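Imine reductase (Amycolatopsis orientalis, PDB 5A9S) probably reduces imines to amines, using NADPH as the hydride donor. Local coordinates at residues A189-S194 and G250-Q255. Sequence-based numbering, arbitrary orientation.
Sequences AALVGS and GTSQEQ
Ser194 and Gln255 make the polar part of this contact. The amide nitrogen NE2 of Gln255 donates to OG of Ser194 over 3.0 Å. The bond is nearly straight, with an N-H...O angle of 173°, and the hydroxyl lies in the amide plane. Gln255 reaches it with a chain bent at chi2, which folds the amide back beside its own CA. The same hydroxyl donates to the carbonyl O of Leu191, one turn back, with OG 2.7 Å from that O. OG is placed for this by a chi1 of 73°, between the backbone N and the carbonyl carbon. The hydroxyl thus donates one bond and accepts one. With an alanine at Ser194, the Gln255 amide would probably lose its acceptor and be freer to turn.

The apolar part rests on one methyl. CD1 of Leu191 sits 3.7 Å from CA of Ser252 and 4.0 Å from CB of Gln255. It also approaches CG2 of Thr251, at 4.3 Å. The side chains of Leu191 and Gln255 cross at about a right angle. The hydroxyl of Ser252 bonds instead to His187 and the backbone O of Val257.

The contact joins the C-terminal ends of helices 166-193 and 238-255 in the all-helical C-terminal domain, far from the Rossmann-type sheet. The short axes are 10.0 Å apart and cross at 49°. Val257, just past the second helix, packs on Ala190 and Ser194, while the other subunit packs against Leu191 and Thr251.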
loop_
_atom_site.group_PDB
_atom_site.type_symbol
_atom_site.label_atom_id
_atom_site.label_comp_id
_atom_site.label_asym_id
_atom_site.label_seq_id
_atom_site.Cartn_x
_atom_site.Cartn_y
_atom_site.Cartn_z
ATOM N N ALA A 189 -8.139 0.605 -9.979
ATOM C CA ALA A 189 -9.602 0.589 -10.005
ATOM C C ALA A 189 -10.129 1.130 -11.333
ATOM O O ALA A 189 -11.155 0.679 -11.829
ATOM C CB ALA A 189 -10.171 1.366 -8.835
ATOM N N ALA A 190 -9.440 2.133 -11.881
ATOM C CA ALA A 190 -9.838 2.702 -13.138
ATOM C C ALA A 190 -9.670 1.692 -14.224
ATOM O O ALA A 190 -10.527 1.514 -15.086
ATOM C CB ALA A 190 -9.018 3.938 -13.442
ATOM N N LEU A 191 -8.556 0.990 -14.158
ATOM C CA LEU A 191 -8.258 -0.070 -15.089
ATOM C C LEU A 191 -9.236 -1.201 -15.102
ATOM O O LEU A 191 -9.731 -1.547 -16.156
ATOM C CB LEU A 191 -6.881 -0.596 -14.825
ATOM C CG LEU A 191 -6.130 -1.295 -15.930
ATOM C CD1 LEU A 191 -6.031 -0.484 -17.220
ATOM C CD2 LEU A 191 -4.746 -1.710 -15.425
ATOM N N VAL A 192 -9.572 -1.781 -13.960
ATOM C CA VAL A 192 -10.562 -2.847 -13.998
ATOM C C VAL A 192 -11.948 -2.300 -14.326
ATOM O O VAL A 192 -12.777 -2.984 -14.977
ATOM C CB VAL A 192 -10.617 -3.718 -12.714
ATOM C CG1 VAL A 192 -9.270 -4.367 -12.446
ATOM C CG2 VAL A 192 -11.073 -2.950 -11.498
ATOM N N GLY A 193 -12.223 -1.102 -13.827
ATOM C CA GLY A 193 -13.487 -0.433 -14.110
ATOM C C GLY A 193 -13.745 -0.217 -15.603
ATOM O O GLY A 193 -14.876 -0.296 -16.039
ATOM N N SER A 194 -12.699 0.007 -16.383
ATOM C CA SER A 194 -12.829 0.209 -17.824
ATOM C C SER A 194 -13.359 -1.037 -18.534
ATOM O O SER A 194 -13.851 -0.911 -19.615
ATOM C CB SER A 194 -11.470 0.581 -18.425
ATOM O OG SER A 194 -10.594 -0.555 -18.466
ATOM N N GLY A 250 0.788 -0.648 -21.676
ATOM C CA GLY A 250 0.113 -1.192 -22.895
ATOM C C GLY A 250 -1.336 -1.550 -22.621
ATOM O O GLY A 250 -2.227 -1.234 -23.387
ATOM N N THR A 251 -1.580 -2.176 -21.463
ATOM C CA THR A 251 -2.899 -2.587 -21.087
ATOM C C THR A 251 -3.730 -1.350 -20.775
ATOM O O THR A 251 -4.895 -1.295 -21.116
ATOM C CB THR A 251 -2.840 -3.526 -19.873
ATOM O OG1 THR A 251 -2.142 -4.729 -20.232
ATOM C CG2 THR A 251 -4.210 -3.813 -19.321
ATOM N N SER A 252 -3.153 -0.369 -20.105
ATOM C CA SER A 252 -3.847 0.872 -19.833
ATOM C C SER A 252 -4.269 1.595 -21.154
ATOM O O SER A 252 -5.407 2.056 -21.282
ATOM C CB SER A 252 -2.961 1.752 -18.857
ATOM O OG SER A 252 -3.687 2.838 -18.372
ATOM N N GLN A 253 -3.352 1.696 -22.102
ATOM C CA GLN A 253 -3.663 2.215 -23.458
ATOM C C GLN A 253 -4.791 1.418 -24.151
ATOM O O GLN A 253 -5.770 2.011 -24.555
ATOM C CB GLN A 253 -2.432 2.190 -24.354
ATOM C CG GLN A 253 -1.437 3.259 -23.992
ATOM C CD GLN A 253 -0.072 3.054 -24.627
ATOM O OE1 GLN A 253 0.205 2.026 -25.236
ATOM N NE2 GLN A 253 0.795 4.051 -24.491
ATOM N N GLU A 254 -4.719 0.086 -24.186
ATOM C CA GLU A 254 -5.828 -0.677 -24.796
ATOM C C GLU A 254 -7.152 -0.481 -24.092
ATOM O O GLU A 254 -8.180 -0.549 -24.734
ATOM C CB GLU A 254 -5.639 -2.204 -24.787
ATOM C CG GLU A 254 -4.427 -2.778 -25.445
ATOM C CD GLU A 254 -4.215 -4.309 -25.179
ATOM O OE1 GLU A 254 -5.091 -5.014 -24.592
ATOM O OE2 GLU A 254 -3.112 -4.803 -25.495
ATOM N N GLN A 255 -7.132 -0.275 -22.775
ATOM C CA GLN A 255 -8.360 -0.048 -22.035
ATOM C C GLN A 255 -8.864 1.393 -22.046
ATOM O O GLN A 255 -9.925 1.649 -21.500
ATOM C CB GLN A 255 -8.197 -0.508 -20.574
ATOM C CG GLN A 255 -7.945 -2.002 -20.437
ATOM C CD GLN A 255 -9.081 -2.859 -21.001
ATOM O OE1 GLN A 255 -8.838 -3.719 -21.816
ATOM N NE2 GLN A 255 -10.318 -2.618 -20.562
#